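Local coordinates for protein transmembrane oligosaccharyl transferase (Archaeoglobus fulgidus, PDB 3WAJ) that is a membrane-embedded enzyme of the STT3/AglB family whose N-terminal domain, of the GT-C clan, holds a bound zinc ion, at residues W49-I59 with A99-L109; H81-L89 with N160-W169. All coordinates share one frame; numbering follows the deposited sequence.

Interaction 1 (W49-I59 with A99-L109); sequences WYYYRLIENTI and ATSGESLRAVL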
loop_
_atom_site.group_PDB
_atom_site.type_symbol
_atom_site.label_atom_id
_atom_site.label_comp_id
_atom_site.label_asym_id
_atom_site.label_seq_id
_atom_site.Cartn_x
_atom_site.Cartn_y
_atom_site.Cartn_z
ATOM N N TRP A 49 -7.746 -3.608 -3.996
ATOM C CA TRP A 49 -8.418 -4.853 -3.632
ATOM C C TRP A 49 -9.314 -4.699 -2.401
ATOM O O TRP A 49 -10.334 -5.381 -2.276
ATOM C CB TRP A 49 -7.409 -5.988 -3.457
ATOM C CG TRP A 49 -6.754 -6.305 -4.771
ATOM C CD1 TRP A 49 -5.679 -5.667 -5.324
ATOM C CD2 TRP A 49 -7.172 -7.300 -5.733
ATOM N NE1 TRP A 49 -5.391 -6.213 -6.558
ATOM C CE2 TRP A 49 -6.291 -7.213 -6.833
ATOM C CE3 TRP A 49 -8.200 -8.239 -5.769
ATOM C CZ2 TRP A 49 -6.399 -8.052 -7.957
ATOM C CZ3 TRP A 49 -8.307 -9.082 -6.890
ATOM C CH2 TRP A 49 -7.409 -8.979 -7.965
ATOM N N TYR A 50 -8.939 -3.803 -1.495
ATOM C CA TYR A 50 -9.739 -3.600 -0.297
ATOM C C TYR A 50 -10.977 -2.743 -0.587
ATOM O O TYR A 50 -12.050 -3.001 -0.030
ATOM C CB TYR A 50 -8.906 -3.002 0.850
ATOM C CG TYR A 50 -9.626 -3.132 2.158
ATOM C CD1 TYR A 50 -9.728 -4.374 2.785
ATOM C CD2 TYR A 50 -10.246 -2.038 2.753
ATOM C CE1 TYR A 50 -10.401 -4.534 3.993
ATOM C CE2 TYR A 50 -10.926 -2.177 3.982
ATOM C CZ TYR A 50 -10.998 -3.435 4.587
ATOM O OH TYR A 50 -11.668 -3.604 5.775
ATOM N N TYR A 51 -10.839 -1.728 -1.447
ATOM C CA TYR A 51 -12.033 -1.036 -1.949
ATOM C C TYR A 51 -13.019 -2.047 -2.520
ATOM O O TYR A 51 -14.198 -2.037 -2.190
ATOM C CB TYR A 51 -11.701 0.064 -2.967
ATOM C CG TYR A 51 -11.525 1.368 -2.248
ATOM C CD1 TYR A 51 -12.602 1.970 -1.609
ATOM C CD2 TYR A 51 -10.274 1.961 -2.135
ATOM C CE1 TYR A 51 -12.437 3.136 -0.884
ATOM C CE2 TYR A 51 -10.101 3.135 -1.429
ATOM C CZ TYR A 51 -11.176 3.710 -0.801
ATOM O OH TYR A 51 -10.991 4.877 -0.106
ATOM N N TYR A 52 -12.494 -2.934 -3.351
ATOM C CA TYR A 52 -13.256 -4.003 -3.963
ATOM C C TYR A 52 -14.006 -4.798 -2.897
ATOM O O TYR A 52 -15.215 -5.021 -3.020
ATOM C CB TYR A 52 -12.279 -4.870 -4.756
ATOM C CG TYR A 52 -12.774 -6.191 -5.282
ATOM C CD1 TYR A 52 -12.058 -7.365 -5.015
ATOM C CD2 TYR A 52 -13.919 -6.283 -6.073
ATOM C CE1 TYR A 52 -12.457 -8.591 -5.508
ATOM C CE2 TYR A 52 -14.341 -7.534 -6.572
ATOM C CZ TYR A 52 -13.591 -8.674 -6.284
ATOM O OH TYR A 52 -13.967 -9.905 -6.758
ATOM N N ARG A 53 -13.290 -5.203 -1.849
ATOM C CA ARG A 53 -13.885 -5.934 -0.736
ATOM C C ARG A 53 -15.041 -5.121 -0.132
ATOM O O ARG A 53 -16.124 -5.658 0.126
ATOM C CB ARG A 53 -12.809 -6.266 0.319
ATOM C CG ARG A 53 -13.297 -6.966 1.604
ATOM C CD ARG A 53 -13.972 -5.992 2.628
ATOM N NE ARG A 53 -14.347 -6.713 3.843
ATOM C CZ ARG A 53 -15.378 -7.551 3.919
ATOM N NH1 ARG A 53 -16.159 -7.736 2.864
ATOM N NH2 ARG A 53 -15.635 -8.188 5.050
ATOM N N LEU A 54 -14.798 -3.836 0.096
ATOM C CA LEU A 54 -15.809 -2.971 0.692
ATOM C C LEU A 54 -17.009 -2.755 -0.240
ATOM O O LEU A 54 -18.155 -2.825 0.197
ATOM C CB LEU A 54 -15.210 -1.627 1.101
ATOM C CG LEU A 54 -14.178 -1.633 2.222
ATOM C CD1 LEU A 54 -13.700 -0.173 2.507
ATOM C CD2 LEU A 54 -14.765 -2.273 3.469
ATOM N N ILE A 55 -16.745 -2.487 -1.517
ATOM C CA ILE A 55 -17.812 -2.178 -2.466
ATOM C C ILE A 55 -18.767 -3.383 -2.650
ATOM O O ILE A 55 -19.980 -3.235 -2.663
ATOM C CB ILE A 55 -17.228 -1.673 -3.807
ATOM C CG1 ILE A 55 -16.680 -0.257 -3.631
ATOM C CG2 ILE A 55 -18.281 -1.695 -4.922
ATOM C CD1 ILE A 55 -15.776 0.225 -4.767
ATOM N N GLU A 56 -18.197 -4.572 -2.770
ATOM C CA GLU A 56 -18.947 -5.818 -2.831
ATOM C C GLU A 56 -19.866 -5.973 -1.612
ATOM O O GLU A 56 -21.042 -6.312 -1.735
ATOM C CB GLU A 56 -17.948 -6.977 -2.868
ATOM C CG GLU A 56 -18.460 -8.295 -3.435
ATOM C CD GLU A 56 -17.321 -9.179 -3.944
ATOM O OE1 GLU A 56 -16.150 -8.772 -3.818
ATOM O OE2 GLU A 56 -17.584 -10.272 -4.476
ATOM N N ASN A 57 -19.315 -5.732 -0.431
ATOM C CA ASN A 57 -20.089 -5.825 0.796
ATOM C C ASN A 57 -21.161 -4.726 0.870
ATOM O O ASN A 57 -22.281 -4.956 1.324
ATOM C CB ASN A 57 -19.154 -5.750 2.010
ATOM C CG ASN A 57 -19.896 -5.831 3.308
ATOM O OD1 ASN A 57 -20.622 -4.904 3.669
ATOM N ND2 ASN A 57 -19.724 -6.939 4.031
ATOM N N THR A 58 -20.806 -3.531 0.423
ATOM C CA THR A 58 -21.733 -2.411 0.433
ATOM C C THR A 58 -22.861 -2.630 -0.572
ATOM O O THR A 58 -24.018 -2.322 -0.290
ATOM C CB THR A 58 -21.015 -1.116 0.102
ATOM O OG1 THR A 58 -19.924 -0.934 1.018
ATOM C CG2 THR A 58 -21.982 0.064 0.193
ATOM N N ILE A 59 -22.522 -3.163 -1.745
ATOM C CA ILE A 59 -23.545 -3.443 -2.736
ATOM C C ILE A 59 -24.580 -4.380 -2.116
ATOM O O ILE A 59 -25.778 -4.104 -2.153
ATOM C CB ILE A 59 -22.974 -4.041 -4.036
ATOM C CG1 ILE A 59 -22.282 -2.957 -4.888
ATOM C CG2 ILE A 59 -24.087 -4.674 -4.845
ATOM C CD1 ILE A 59 -21.606 -3.504 -6.188
ATOM N N ALA A 99 -23.101 -5.210 -12.262
ATOM C CA ALA A 99 -21.895 -5.977 -12.033
ATOM C C ALA A 99 -21.630 -5.895 -10.537
ATOM O O ALA A 99 -20.992 -4.956 -10.042
ATOM C CB ALA A 99 -20.747 -5.386 -12.815
ATOM N N THR A 100 -22.117 -6.898 -9.819
ATOM C CA THR A 100 -22.172 -6.835 -8.369
ATOM C C THR A 100 -21.073 -7.631 -7.632
ATOM O O THR A 100 -20.930 -7.514 -6.406
ATOM C CB THR A 100 -23.570 -7.245 -7.891
ATOM O OG1 THR A 100 -23.874 -8.546 -8.408
ATOM C CG2 THR A 100 -24.620 -6.242 -8.405
ATOM N N SER A 101 -20.305 -8.434 -8.367
ATOM C CA SER A 101 -19.227 -9.235 -7.767
ATOM C C SER A 101 -18.228 -9.704 -8.825
ATOM O O SER A 101 -18.426 -9.445 -10.010
ATOM C CB SER A 101 -19.793 -10.432 -6.978
ATOM O OG SER A 101 -20.595 -11.265 -7.801
ATOM N N GLY A 102 -17.153 -10.368 -8.392
ATOM C CA GLY A 102 -16.194 -10.994 -9.298
ATOM C C GLY A 102 -15.573 -10.101 -10.365
ATOM O O GLY A 102 -15.406 -8.878 -10.161
ATOM N N GLU A 103 -15.231 -10.721 -11.497
ATOM C CA GLU A 103 -14.625 -10.044 -12.648
ATOM C C GLU A 103 -15.411 -8.837 -13.138
ATOM O O GLU A 103 -14.834 -7.781 -13.399
ATOM C CB GLU A 103 -14.441 -11.031 -13.804
ATOM C CG GLU A 103 -13.603 -12.238 -13.445
ATOM C CD GLU A 103 -12.914 -12.866 -14.645
ATOM O OE1 GLU A 103 -12.301 -12.112 -15.435
ATOM O OE2 GLU A 103 -12.975 -14.112 -14.784
ATOM N N SER A 104 -16.723 -8.995 -13.275
ATOM C CA SER A 104 -17.565 -7.896 -13.751
ATOM C C SER A 104 -17.424 -6.658 -12.873
ATOM O O SER A 104 -17.233 -5.554 -13.380
ATOM C CB SER A 104 -19.026 -8.322 -13.811
ATOM O OG SER A 104 -19.125 -9.670 -14.197
ATOM N N LEU A 105 -17.515 -6.847 -11.556
ATOM C CA LEU A 105 -17.368 -5.749 -10.602
ATOM C C LEU A 105 -16.006 -5.094 -10.779
ATOM O O LEU A 105 -15.917 -3.875 -10.954
ATOM C CB LEU A 105 -17.488 -6.272 -9.175
ATOM C CG LEU A 105 -18.079 -5.373 -8.089
ATOM C CD1 LEU A 105 -17.389 -5.612 -6.756
ATOM C CD2 LEU A 105 -18.061 -3.888 -8.467
ATOM N N ARG A 106 -14.957 -5.916 -10.745
ATOM C CA ARG A 106 -13.576 -5.454 -10.870
ATOM C C ARG A 106 -13.357 -4.621 -12.126
ATOM O O ARG A 106 -12.708 -3.564 -12.088
ATOM C CB ARG A 106 -12.616 -6.658 -10.839
ATOM C CG ARG A 106 -12.175 -7.057 -9.423
ATOM C CD ARG A 106 -11.183 -8.213 -9.438
ATOM N NE ARG A 106 -11.879 -9.488 -9.311
ATOM C CZ ARG A 106 -11.525 -10.607 -9.917
ATOM N NH1 ARG A 106 -10.472 -10.636 -10.708
ATOM N NH2 ARG A 106 -12.230 -11.693 -9.720
ATOM N N ALA A 107 -13.911 -5.097 -13.238
ATOM C CA ALA A 107 -13.821 -4.385 -14.518
ATOM C C ALA A 107 -14.377 -2.973 -14.385
ATOM O O ALA A 107 -13.685 -1.983 -14.691
ATOM C CB ALA A 107 -14.562 -5.143 -15.597
ATOM N N VAL A 108 -15.622 -2.875 -13.929
ATOM C CA VAL A 108 -16.212 -1.562 -13.658
ATOM C C VAL A 108 -15.299 -0.724 -12.742
ATOM O O VAL A 108 -14.915 0.388 -13.101
ATOM C CB VAL A 108 -17.653 -1.673 -13.089
ATOM C CG1 VAL A 108 -18.174 -0.300 -12.661
ATOM C CG2 VAL A 108 -18.593 -2.287 -14.124
ATOM N N LEU A 109 -14.940 -1.265 -11.577
ATOM C CA LEU A 109 -14.090 -0.539 -10.637
ATOM C C LEU A 109 -12.779 -0.102 -11.275
ATOM O O LEU A 109 -12.269 0.964 -10.953
ATOM C CB LEU A 109 -13.804 -1.375 -9.388
ATOM C CG LEU A 109 -15.051 -1.808 -8.642
ATOM C CD1 LEU A 109 -14.666 -2.495 -7.331
ATOM C CD2 LEU A 109 -15.979 -0.606 -8.389
#

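Interaction 2 (H81-L89 with N160-W169); sequences HFGPFLVYL and NDHHIWEAFW. With ZN (zinc ion), chain B; SO4 (sulfate ion), chain C.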
loop_
_atom_site.group_PDB
_atom_site.type_symbol
_atom_site.label_atom_id
_atom_site.label_comp_id
_atom_site.label_asym_id
_atom_site.label_seq_id
_atom_site.Cartn_x
_atom_site.Cartn_y
_atom_site.Cartn_z
ATOM N N HIS A 81 -10.776 2.954 7.615
ATOM C CA HIS A 81 -10.654 4.386 7.334
ATOM C C HIS A 81 -11.019 4.752 5.898
ATOM O O HIS A 81 -11.198 5.935 5.600
ATOM C CB HIS A 81 -9.278 4.938 7.692
ATOM C CG HIS A 81 -8.192 4.495 6.767
ATOM N ND1 HIS A 81 -7.539 3.292 6.917
ATOM C CD2 HIS A 81 -7.646 5.089 5.678
ATOM C CE1 HIS A 81 -6.643 3.158 5.956
ATOM N NE2 HIS A 81 -6.683 4.237 5.190
ATOM N N PHE A 82 -11.138 3.766 5.012
ATOM C CA PHE A 82 -11.472 4.066 3.609
ATOM C C PHE A 82 -12.814 4.760 3.519
ATOM O O PHE A 82 -13.809 4.273 4.056
ATOM C CB PHE A 82 -11.498 2.795 2.754
ATOM C CG PHE A 82 -10.144 2.330 2.316
ATOM C CD1 PHE A 82 -8.983 2.834 2.915
ATOM C CD2 PHE A 82 -10.020 1.404 1.287
ATOM C CE1 PHE A 82 -7.710 2.392 2.506
ATOM C CE2 PHE A 82 -8.755 0.960 0.863
ATOM C CZ PHE A 82 -7.600 1.455 1.474
ATOM N N GLY A 83 -12.834 5.899 2.840
ATOM C CA GLY A 83 -13.982 6.787 2.876
ATOM C C GLY A 83 -15.209 6.340 2.105
ATOM O O GLY A 83 -15.119 5.530 1.175
ATOM N N PRO A 84 -16.378 6.886 2.485
ATOM C CA PRO A 84 -17.617 6.549 1.785
ATOM C C PRO A 84 -17.678 7.057 0.351
ATOM O O PRO A 84 -18.399 6.437 -0.430
ATOM C CB PRO A 84 -18.711 7.209 2.642
ATOM C CG PRO A 84 -17.994 8.241 3.497
ATOM C CD PRO A 84 -16.618 7.683 3.707
ATOM N N PHE A 85 -16.966 8.123 -0.013
ATOM C CA PHE A 85 -17.085 8.596 -1.395
ATOM C C PHE A 85 -16.843 7.492 -2.427
ATOM O O PHE A 85 -17.688 7.221 -3.293
ATOM C CB PHE A 85 -16.178 9.787 -1.722
ATOM C CG PHE A 85 -16.175 10.117 -3.196
ATOM C CD1 PHE A 85 -15.109 9.753 -4.002
ATOM C CD2 PHE A 85 -17.281 10.727 -3.788
ATOM C CE1 PHE A 85 -15.123 10.012 -5.374
ATOM C CE2 PHE A 85 -17.304 11.005 -5.164
ATOM C CZ PHE A 85 -16.222 10.645 -5.960
ATOM N N LEU A 86 -15.680 6.852 -2.341
ATOM C CA LEU A 86 -15.303 5.850 -3.342
ATOM C C LEU A 86 -16.079 4.568 -3.111
ATOM O O LEU A 86 -16.447 3.898 -4.070
ATOM C CB LEU A 86 -13.801 5.560 -3.296
ATOM C CG LEU A 86 -13.017 5.370 -4.603
ATOM C CD1 LEU A 86 -11.790 4.462 -4.385
ATOM C CD2 LEU A 86 -13.881 4.873 -5.753
ATOM N N VAL A 87 -16.326 4.211 -1.849
ATOM C CA VAL A 87 -17.135 3.023 -1.601
ATOM C C VAL A 87 -18.500 3.182 -2.286
ATOM O O VAL A 87 -18.904 2.321 -3.045
ATOM C CB VAL A 87 -17.299 2.682 -0.099
ATOM C CG1 VAL A 87 -18.166 1.419 0.044
ATOM C CG2 VAL A 87 -15.945 2.433 0.548
ATOM N N TYR A 88 -19.190 4.296 -2.053
ATOM C CA TYR A 88 -20.479 4.496 -2.694
ATOM C C TYR A 88 -20.356 4.684 -4.193
ATOM O O TYR A 88 -21.082 4.026 -4.928
ATOM C CB TYR A 88 -21.303 5.604 -2.011
ATOM C CG TYR A 88 -21.862 5.149 -0.681
ATOM C CD1 TYR A 88 -22.980 4.331 -0.622
ATOM C CD2 TYR A 88 -21.241 5.487 0.509
ATOM C CE1 TYR A 88 -23.484 3.887 0.598
ATOM C CE2 TYR A 88 -21.734 5.056 1.726
ATOM C CZ TYR A 88 -22.858 4.258 1.766
ATOM O OH TYR A 88 -23.345 3.829 2.985
ATOM N N LEU A 89 -19.441 5.539 -4.657
ATOM C CA LEU A 89 -19.215 5.669 -6.111
ATOM C C LEU A 89 -19.102 4.301 -6.791
ATOM O O LEU A 89 -19.768 4.041 -7.803
ATOM C CB LEU A 89 -17.978 6.517 -6.435
ATOM C CG LEU A 89 -17.691 6.698 -7.938
ATOM C CD1 LEU A 89 -18.923 7.239 -8.677
ATOM C CD2 LEU A 89 -16.503 7.624 -8.180
ATOM N N ASN A 160 -7.916 1.491 -8.444
ATOM C CA ASN A 160 -9.097 2.091 -7.854
ATOM C C ASN A 160 -8.896 2.430 -6.379
ATOM O O ASN A 160 -9.338 1.693 -5.495
ATOM C CB ASN A 160 -10.301 1.167 -8.025
ATOM C CG ASN A 160 -11.563 1.806 -7.547
ATOM O OD1 ASN A 160 -11.770 3.006 -7.746
ATOM N ND2 ASN A 160 -12.399 1.033 -6.872
ATOM N N ASP A 161 -8.222 3.550 -6.132
ATOM C CA ASP A 161 -7.876 3.988 -4.790
ATOM C C ASP A 161 -8.335 5.449 -4.678
ATOM O O ASP A 161 -8.730 6.056 -5.683
ATOM C CB ASP A 161 -6.361 3.838 -4.560
ATOM C CG ASP A 161 -5.987 3.758 -3.094
ATOM O OD1 ASP A 161 -6.802 4.139 -2.220
ATOM O OD2 ASP A 161 -4.861 3.312 -2.812
ATOM N N HIS A 162 -8.300 6.009 -3.471
ATOM C CA HIS A 162 -8.883 7.325 -3.255
ATOM C C HIS A 162 -7.917 8.493 -3.519
ATOM O O HIS A 162 -8.305 9.657 -3.398
ATOM C CB HIS A 162 -9.468 7.420 -1.838
ATOM C CG HIS A 162 -8.470 7.159 -0.751
ATOM N ND1 HIS A 162 -8.653 6.184 0.211
ATOM C CD2 HIS A 162 -7.281 7.747 -0.467
ATOM C CE1 HIS A 162 -7.616 6.184 1.039
ATOM N NE2 HIS A 162 -6.773 7.124 0.646
ATOM N N HIS A 163 -6.667 8.197 -3.873
ATOM C CA HIS A 163 -5.669 9.273 -4.011
ATOM C C HIS A 163 -5.986 10.210 -5.187
ATOM O O HIS A 163 -5.735 11.414 -5.113
ATOM C CB HIS A 163 -4.224 8.730 -4.095
ATOM C CG HIS A 163 -3.871 7.776 -3.005
ATOM N ND1 HIS A 163 -3.715 8.172 -1.683
ATOM C CD2 HIS A 163 -3.645 6.433 -3.007
ATOM C CE1 HIS A 163 -3.424 7.118 -0.938
ATOM N NE2 HIS A 163 -3.364 6.057 -1.728
ATOM N N ILE A 164 -6.529 9.673 -6.277
ATOM C CA ILE A 164 -6.936 10.554 -7.367
ATOM C C ILE A 164 -8.041 11.480 -6.875
ATOM O O ILE A 164 -8.079 12.650 -7.242
ATOM C CB ILE A 164 -7.354 9.796 -8.667
ATOM C CG1 ILE A 164 -7.792 10.794 -9.752
ATOM C CG2 ILE A 164 -8.464 8.791 -8.400
ATOM C CD1 ILE A 164 -6.666 11.686 -10.260
ATOM N N TRP A 165 -8.902 10.975 -5.994
ATOM C CA TRP A 165 -10.045 11.759 -5.538
ATOM C C TRP A 165 -9.697 12.790 -4.481
ATOM O O TRP A 165 -10.393 13.801 -4.341
ATOM C CB TRP A 165 -11.172 10.840 -5.072
ATOM C CG TRP A 165 -11.629 9.943 -6.191
ATOM C CD1 TRP A 165 -11.385 8.604 -6.329
ATOM C CD2 TRP A 165 -12.387 10.334 -7.339
ATOM N NE1 TRP A 165 -11.959 8.137 -7.487
ATOM C CE2 TRP A 165 -12.584 9.179 -8.126
ATOM C CE3 TRP A 165 -12.928 11.546 -7.774
ATOM C CZ2 TRP A 165 -13.297 9.204 -9.336
ATOM C CZ3 TRP A 165 -13.634 11.573 -8.970
ATOM C CH2 TRP A 165 -13.813 10.407 -9.737
ATOM N N GLU A 166 -8.637 12.529 -3.725
ATOM C CA GLU A 166 -8.078 13.557 -2.868
ATOM C C GLU A 166 -7.693 14.731 -3.755
ATOM O O GLU A 166 -8.076 15.863 -3.497
ATOM C CB GLU A 166 -6.831 13.050 -2.150
ATOM C CG GLU A 166 -7.075 12.046 -1.071
ATOM C CD GLU A 166 -5.779 11.555 -0.482
ATOM O OE1 GLU A 166 -5.465 10.354 -0.650
ATOM O OE2 GLU A 166 -5.055 12.374 0.127
ATOM N N ALA A 167 -6.935 14.454 -4.812
ATOM C CA ALA A 167 -6.503 15.524 -5.708
ATOM C C ALA A 167 -7.697 16.219 -6.364
ATOM O O ALA A 167 -7.798 17.447 -6.361
ATOM C CB ALA A 167 -5.533 15.010 -6.753
ATOM N N PHE A 168 -8.616 15.428 -6.899
ATOM C CA PHE A 168 -9.762 15.963 -7.621
ATOM C C PHE A 168 -10.618 16.863 -6.721
ATOM O O PHE A 168 -10.945 17.981 -7.099
ATOM C CB PHE A 168 -10.595 14.815 -8.209
ATOM C CG PHE A 168 -11.730 15.263 -9.099
ATOM C CD1 PHE A 168 -11.625 15.155 -10.475
ATOM C CD2 PHE A 168 -12.911 15.763 -8.557
ATOM C CE1 PHE A 168 -12.664 15.545 -11.297
ATOM C CE2 PHE A 168 -13.952 16.167 -9.371
ATOM C CZ PHE A 168 -13.830 16.056 -10.747
ATOM N N TRP A 169 -10.993 16.395 -5.539
ATOM C CA TRP A 169 -11.853 17.219 -4.700
ATOM C C TRP A 169 -11.110 18.391 -4.044
ATOM O O TRP A 169 -11.718 19.425 -3.758
ATOM C CB TRP A 169 -12.638 16.373 -3.676
ATOM C CG TRP A 169 -13.602 15.404 -4.341
ATOM C CD1 TRP A 169 -13.552 14.033 -4.309
ATOM C CD2 TRP A 169 -14.735 15.739 -5.165
ATOM N NE1 TRP A 169 -14.585 13.502 -5.047
ATOM C CE2 TRP A 169 -15.322 14.524 -5.586
ATOM C CE3 TRP A 169 -15.306 16.945 -5.584
ATOM C CZ2 TRP A 169 -16.462 14.486 -6.409
ATOM C CZ3 TRP A 169 -16.431 16.909 -6.395
ATOM C CH2 TRP A 169 -16.997 15.687 -6.803
HETATM ZN ZN ZN B . -3.471 3.958 -1.229
HETATM S S SO4 C . -4.259 6.265 3.151
HETATM O O1 SO4 C . -4.873 4.974 2.813
HETATM O O2 SO4 C . -4.295 6.419 4.608
HETATM O O3 SO4 C . -2.877 6.267 2.669
HETATM O O4 SO4 C . -4.967 7.397 2.539
HETATM O O HOH W 1 -5.444 4.020 -0.102
HETATM O O HOH W 2 -1.951 4.412 0.720
HETATM O O HOH W 3 -2.044 2.370 -1.613
#

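Interaction 1 (W49-I59 with A99-L109)
Helix 49-59 crosses helix 102-109 steeply, at 116° between their directions, with Y52 opposite R106 and E56 opposite S101 where the backbones come nearest. The axes are 10.9 Å apart, and side chains fill the gap. Y52 is the main knob of the first helix. Its ring sits in a hole formed by G102, L105, R106 and L109. CG of Y52 lies anti to the backbone N (chi1 169°), which sends the ring out to the second helix. R106 CG lies over one face of this ring, 3.8 Å from its centroid, in a CH-pi contact. E56 OE1 lies over the opposite face, toward the rim. L105 CD1 comes to the ring edge, 3.6 Å from Y52 CD2, and L109 CD1 also approaches the edge. The R106 chain bends about its CG-CD bond (chi3 -93°), which turns NE to Y52 OH, where it gives a weak hydrogen bond of 3.3 Å. The stronger partners of this guanidinium lie outside: NH1 bonds to V41 O and T40 OG1. R106 CD also touches the indole of W49, 3.9 Å from CZ3, while W49 NE1 bonds to L43 O.

L105 returns the interlock as a knob among Y52, I55, E56 and I59. I55 and L109 meet tip to tip, with I55 CD1 3.7 Å from L109 CD2. The side chains of I59 and T100 cross at about a right angle, their CG2 methyls touching. The extended chain of E56 reaches S101, where OE2 is 3.3 Å from S101 CB. E56 and R106 have opposite charges but form no salt bridge. With one weak bond across it, the contact depends mainly on the fit of apolar surfaces: the interlocking Y52 and L105 knobs, and the R106 methylene on the Y52 face.

Interaction 2 (H81-L89 with N160-W169)
The backbones of segments 81-89 and 160-169 come nearest at L86 and H162, and helices 84-89 and 163-169 cross at 112° with their axes 10.9 Å apart. The two helices meet through aromatic rings. F85 has CG anti to its backbone N (chi1 172°), and this brings the ring against both W165 and W169. Its edge points at the face of W165, where F85 CE1 is 3.4 Å from W165 CD2. Its own face receives the edge of W169, with W169 NE1 3.4 Å from F85 CZ. Both pairs are edge-to-face, that with W165 being the more tilted. L89 CD2 touches the benzene part of W165, and L86 CG meets its CD1. The methyl groups of L86 also pack on N160, with CD2 3.5 Å from N160 OD1.

Nearer the loops, H162 turns its edge to the face of F82, the planes 85° apart. This histidine is held at both nitrogens: ND1 bonds to Y51 OH, and NE2 gives a 2.6 Å hydrogen bond to sulfate O4. H81 grips the same sulfate from the other segment, through NE2 to O1 at 3.1 Å. R426 also bonds to this ion, which probably came from the crystallisation liquor.

Beside the sulfate is the zinc ion. D161 OD2 and H163 NE2 each bind it at 2.2 Å, and three waters also coordinate it. Further hydrogen bonds are consistent with holding these ligands in place. The backbone N of H162 bonds to D161 OD1, and H163 ND1 bonds to E166 OE1, a histidine-carboxylate pair whose other oxygen is met by Y429 OH. An aromatic cluster thus joins the two helices. D161 in the loop and H163 in the first helical turn supply two ligands of this GT-C clan domain's zinc site, which D47 completes.

Overall arrangement
Both contacts are largely buried and lie in the N-terminal STT3 family region, their centres 14 Å apart. Their segments alternate along the chain, and helix 84-96 of interaction 2 is followed by helix 102-118 of interaction 1. Y51 bridges the two contacts through F82 and H162. T58 and I55 of helix 47-60 also pack against V87. Interaction 1 reaches exposed residues at T100 and S101 and joins its helices mainly by aliphatic and tyrosine packing. Interaction 2 has no exposed residue among those that touch. Its packing is mostly aromatic, and its histidines and D161 turn to zinc and sulfate.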